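Local atomic coordinates of alanine glyoxylate transaminase (Thermococcus litoralis, PDB entry 2ZC0), a protein that probably catalyses the pyridoxal phosphate-dependent transfer of an amino group from alanine to glyoxylate. Residues A[160-165]-A[205-210]. Residues are numbered along the deposited sequence; the frame is centred on the assembly and turned at random.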
ATOM      1  N   LEU A 160      -4.834 -30.796   6.843  1.00 47.94           N
ATOM      2  CA  LEU A 160      -4.020 -29.798   7.520  1.00 47.45           C
ATOM      3  C   LEU A 160      -4.360 -28.415   6.952  1.00 47.35           C
ATOM      4  O   LEU A 160      -4.156 -27.390   7.601  1.00 46.51           O
ATOM      5  CB  LEU A 160      -2.532 -30.128   7.347  1.00 46.30           C
ATOM      6  CG  LEU A 160      -2.063 -31.378   8.112  1.00 47.36           C
ATOM      7  CD1 LEU A 160      -0.608 -31.673   7.777  1.00 46.20           C
ATOM      8  CD2 LEU A 160      -2.226 -31.172   9.614  1.00 44.10           C
ATOM      9  N   LEU A 161      -4.907 -28.403   5.740  1.00 47.56           N
ATOM     10  CA  LEU A 161      -5.307 -27.162   5.090  1.00 47.78           C
ATOM     11  C   LEU A 161      -6.407 -26.481   5.913  1.00 48.67           C
ATOM     12  O   LEU A 161      -6.306 -25.289   6.231  1.00 49.81           O
ATOM     13  CB  LEU A 161      -5.839 -27.449   3.681  1.00 47.84           C
ATOM     14  CG  LEU A 161      -5.794 -26.370   2.590  1.00 49.91           C
ATOM     15  CD1 LEU A 161      -6.919 -26.647   1.601  1.00 46.52           C
ATOM     16  CD2 LEU A 161      -5.931 -24.965   3.180  1.00 48.38           C
ATOM     17  N   GLU A 162      -7.449 -27.240   6.259  1.00 48.37           N
ATOM     18  CA  GLU A 162      -8.577 -26.696   7.025  1.00 48.13           C
ATOM     19  C   GLU A 162      -8.195 -26.274   8.433  1.00 48.33           C
ATOM     20  O   GLU A 162      -8.789 -25.347   9.001  1.00 47.41           O
ATOM     21  CB  GLU A 162      -9.732 -27.702   7.110  1.00 47.46           C
ATOM     22  CG  GLU A 162     -10.920 -27.140   7.888  1.00 46.67           C
ATOM     23  CD  GLU A 162     -12.189 -27.955   7.732  1.00 48.50           C
ATOM     24  OE1 GLU A 162     -13.272 -27.410   8.041  1.00 48.52           O
ATOM     25  OE2 GLU A 162     -12.114 -29.131   7.306  1.00 49.94           O
ATOM     26  N   GLU A 163      -7.217 -26.965   9.006  1.00 49.18           N
ATOM     27  CA  GLU A 163      -6.758 -26.628  10.344  1.00 48.47           C
ATOM     28  C   GLU A 163      -5.994 -25.323  10.245  1.00 45.97           C
ATOM     29  O   GLU A 163      -6.094 -24.476  11.120  1.00 45.38           O
ATOM     30  CB  GLU A 163      -5.841 -27.715  10.909  1.00 51.44           C
ATOM     31  CG  GLU A 163      -5.408 -27.436  12.349  1.00 57.51           C
ATOM     32  CD  GLU A 163      -6.588 -27.111  13.267  1.00 62.78           C
ATOM     33  OE1 GLU A 163      -7.535 -27.934  13.338  1.00 66.31           O
ATOM     34  OE2 GLU A 163      -6.573 -26.036  13.916  1.00 62.95           O
ATOM     35  N   LYS A 164      -5.225 -25.158   9.175  1.00 44.76           N
ATOM     36  CA  LYS A 164      -4.481 -23.915   8.996  1.00 44.50           C
ATOM     37  C   LYS A 164      -5.491 -22.783   8.861  1.00 41.86           C
ATOM     38  O   LYS A 164      -5.401 -21.768   9.548  1.00 41.69           O
ATOM     39  CB  LYS A 164      -3.600 -23.983   7.746  1.00 44.64           C
ATOM     40  CG  LYS A 164      -2.924 -22.652   7.399  1.00 46.51           C
ATOM     41  CD  LYS A 164      -2.054 -22.112   8.536  1.00 46.66           C
ATOM     42  CE  LYS A 164      -0.751 -22.886   8.695  1.00 48.96           C
ATOM     43  NZ  LYS A 164       0.099 -22.330   9.802  1.00 47.92           N
ATOM     44  N   ILE A 165      -6.471 -22.985   7.985  1.00 41.46           N
ATOM     45  CA  ILE A 165      -7.507 -21.984   7.757  1.00 39.95           C
ATOM     46  C   ILE A 165      -8.188 -21.600   9.070  1.00 40.23           C
ATOM     47  O   ILE A 165      -8.364 -20.420   9.349  1.00 40.15           O
ATOM     48  CB  ILE A 165      -8.536 -22.500   6.732  1.00 40.26           C
ATOM     49  CG1 ILE A 165      -7.878 -22.552   5.350  1.00 37.71           C
ATOM     50  CG2 ILE A 165      -9.772 -21.606   6.715  1.00 41.06           C
ATOM     51  CD1 ILE A 165      -8.720 -23.230   4.278  1.00 34.76           C
ATOM     52  N   SER A 205     -15.181 -23.916  -0.994  1.00 46.45           N
ATOM     53  CA  SER A 205     -16.587 -23.543  -0.961  1.00 47.29           C
ATOM     54  C   SER A 205     -17.042 -23.275   0.467  1.00 47.32           C
ATOM     55  O   SER A 205     -17.770 -22.314   0.732  1.00 48.96           O
ATOM     56  CB  SER A 205     -17.438 -24.659  -1.577  1.00 48.47           C
ATOM     57  OG  SER A 205     -18.817 -24.435  -1.338  1.00 52.89           O
ATOM     58  N   LYS A 206     -16.599 -24.121   1.389  1.00 46.14           N
ATOM     59  CA  LYS A 206     -16.973 -23.998   2.794  1.00 45.96           C
ATOM     60  C   LYS A 206     -16.494 -22.698   3.423  1.00 44.35           C
ATOM     61  O   LYS A 206     -17.189 -22.107   4.238  1.00 43.62           O
ATOM     62  CB  LYS A 206     -16.418 -25.193   3.589  1.00 47.72           C
ATOM     63  CG  LYS A 206     -16.734 -25.153   5.077  1.00 49.28           C
ATOM     64  CD  LYS A 206     -16.255 -26.411   5.775  1.00 50.85           C
ATOM     65  CE  LYS A 206     -16.557 -26.372   7.267  1.00 51.10           C
ATOM     66  NZ  LYS A 206     -16.062 -27.617   7.943  1.00 53.03           N
ATOM     67  N   TYR A 207     -15.300 -22.253   3.056  1.00 44.38           N
ATOM     68  CA  TYR A 207     -14.767 -21.017   3.613  1.00 43.40           C
ATOM     69  C   TYR A 207     -14.827 -19.854   2.640  1.00 42.86           C
ATOM     70  O   TYR A 207     -14.385 -18.747   2.955  1.00 44.62           O
ATOM     71  CB  TYR A 207     -13.335 -21.248   4.079  1.00 42.73           C
ATOM     72  CG  TYR A 207     -13.255 -22.185   5.259  1.00 42.51           C
ATOM     73  CD1 TYR A 207     -13.500 -21.728   6.557  1.00 41.75           C
ATOM     74  CD2 TYR A 207     -12.979 -23.541   5.080  1.00 43.59           C
ATOM     75  CE1 TYR A 207     -13.473 -22.601   7.646  1.00 43.76           C
ATOM     76  CE2 TYR A 207     -12.954 -24.423   6.168  1.00 43.33           C
ATOM     77  CZ  TYR A 207     -13.202 -23.941   7.439  1.00 42.77           C
ATOM     78  OH  TYR A 207     -13.178 -24.797   8.505  1.00 47.87           O
ATOM     79  N   ASP A 208     -15.387 -20.103   1.462  1.00 42.06           N
ATOM     80  CA  ASP A 208     -15.516 -19.067   0.440  1.00 40.35           C
ATOM     81  C   ASP A 208     -14.148 -18.474   0.123  1.00 39.37           C
ATOM     82  O   ASP A 208     -13.837 -17.337   0.480  1.00 39.08           O
ATOM     83  CB  ASP A 208     -16.486 -17.984   0.916  1.00 41.80           C
ATOM     84  CG  ASP A 208     -16.812 -16.966  -0.170  1.00 46.60           C
ATOM     85  OD1 ASP A 208     -16.661 -17.285  -1.379  1.00 42.91           O
ATOM     86  OD2 ASP A 208     -17.235 -15.845   0.197  1.00 49.67           O
ATOM     87  N   LEU A 209     -13.334 -19.276  -0.554  1.00 37.58           N
ATOM     88  CA  LEU A 209     -11.991 -18.890  -0.946  1.00 36.01           C
ATOM     89  C   LEU A 209     -11.828 -19.142  -2.441  1.00 34.23           C
ATOM     90  O   LEU A 209     -12.601 -19.880  -3.048  1.00 32.67           O
ATOM     91  CB  LEU A 209     -10.958 -19.714  -0.151  1.00 36.17           C
ATOM     92  CG  LEU A 209     -10.923 -19.517   1.377  1.00 36.31           C
ATOM     93  CD1 LEU A 209     -10.073 -20.586   2.056  1.00 33.84           C
ATOM     94  CD2 LEU A 209     -10.368 -18.143   1.677  1.00 37.05           C
ATOM     95  N   LEU A 210     -10.833 -18.501  -3.037  1.00 34.80           N
ATOM     96  CA  LEU A 210     -10.551 -18.683  -4.454  1.00 33.73           C
ATOM     97  C   LEU A 210      -9.327 -19.575  -4.506  1.00 33.43           C
ATOM     98  O   LEU A 210      -8.526 -19.586  -3.569  1.00 34.45           O
ATOM     99  CB  LEU A 210     -10.262 -17.331  -5.113  1.00 34.91           C
ATOM    100  CG  LEU A 210     -11.306 -16.746  -6.083  1.00 36.77           C
ATOM    101  CD1 LEU A 210     -12.726 -16.975  -5.598  1.00 34.63           C
ATOM    102  CD2 LEU A 210     -11.019 -15.277  -6.244  1.00 36.22           C
TER
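With CG anti to the backbone N (chi1 -179°) and the chain beyond it extended, Glu162 reaches across from helix 158-170 to helix 194-207, where Lys206, itself extended along its whole length, meets it at about a right angle. The two helices pack beside each other against the large mixed sheet of the aminotransferase fold, with Leu161 and Leu209 both resting on Ile178 of strand 175-180, away from the cofactor pocket. The contact illustrates how a shared carboxylate can sit at the edge of apolar packing. A single carboxylate oxygen is gripped twice: Lys206 NZ approaches the syn lone pair of Glu162 OE1 in a 2.8 Å salt bridge, while Tyr207 OH donates to the anti lone pair of the same OE1 at 2.7 Å. The carboxylate stands almost upright to the phenol ring, their planes 81° apart, with Glu162 CD at the ring edge. Alongside these bonds, Ile165 places CG2 over one face of Tyr207 in a CH-pi contact, 3.8 Å from the ring centroid and 13° off its normal; Lys206 CG lies over the opposite face, offset toward the rim. An alanine in place of Tyr207 would probably leave Glu162 OE1 without its anti-side donor and Ile165 CG2 facing a gap. A Schellman motif ends helix 194-207, with Asp208 at positive phi as its C-prime residue, and Asp208 also pairs with Arg238 and with Lys5 of a second subunit. The chain then turns into strand 210-214, and just before it Leu209 meets Ile165 tip to tip, CD1 to CD1 at 3.7 Å.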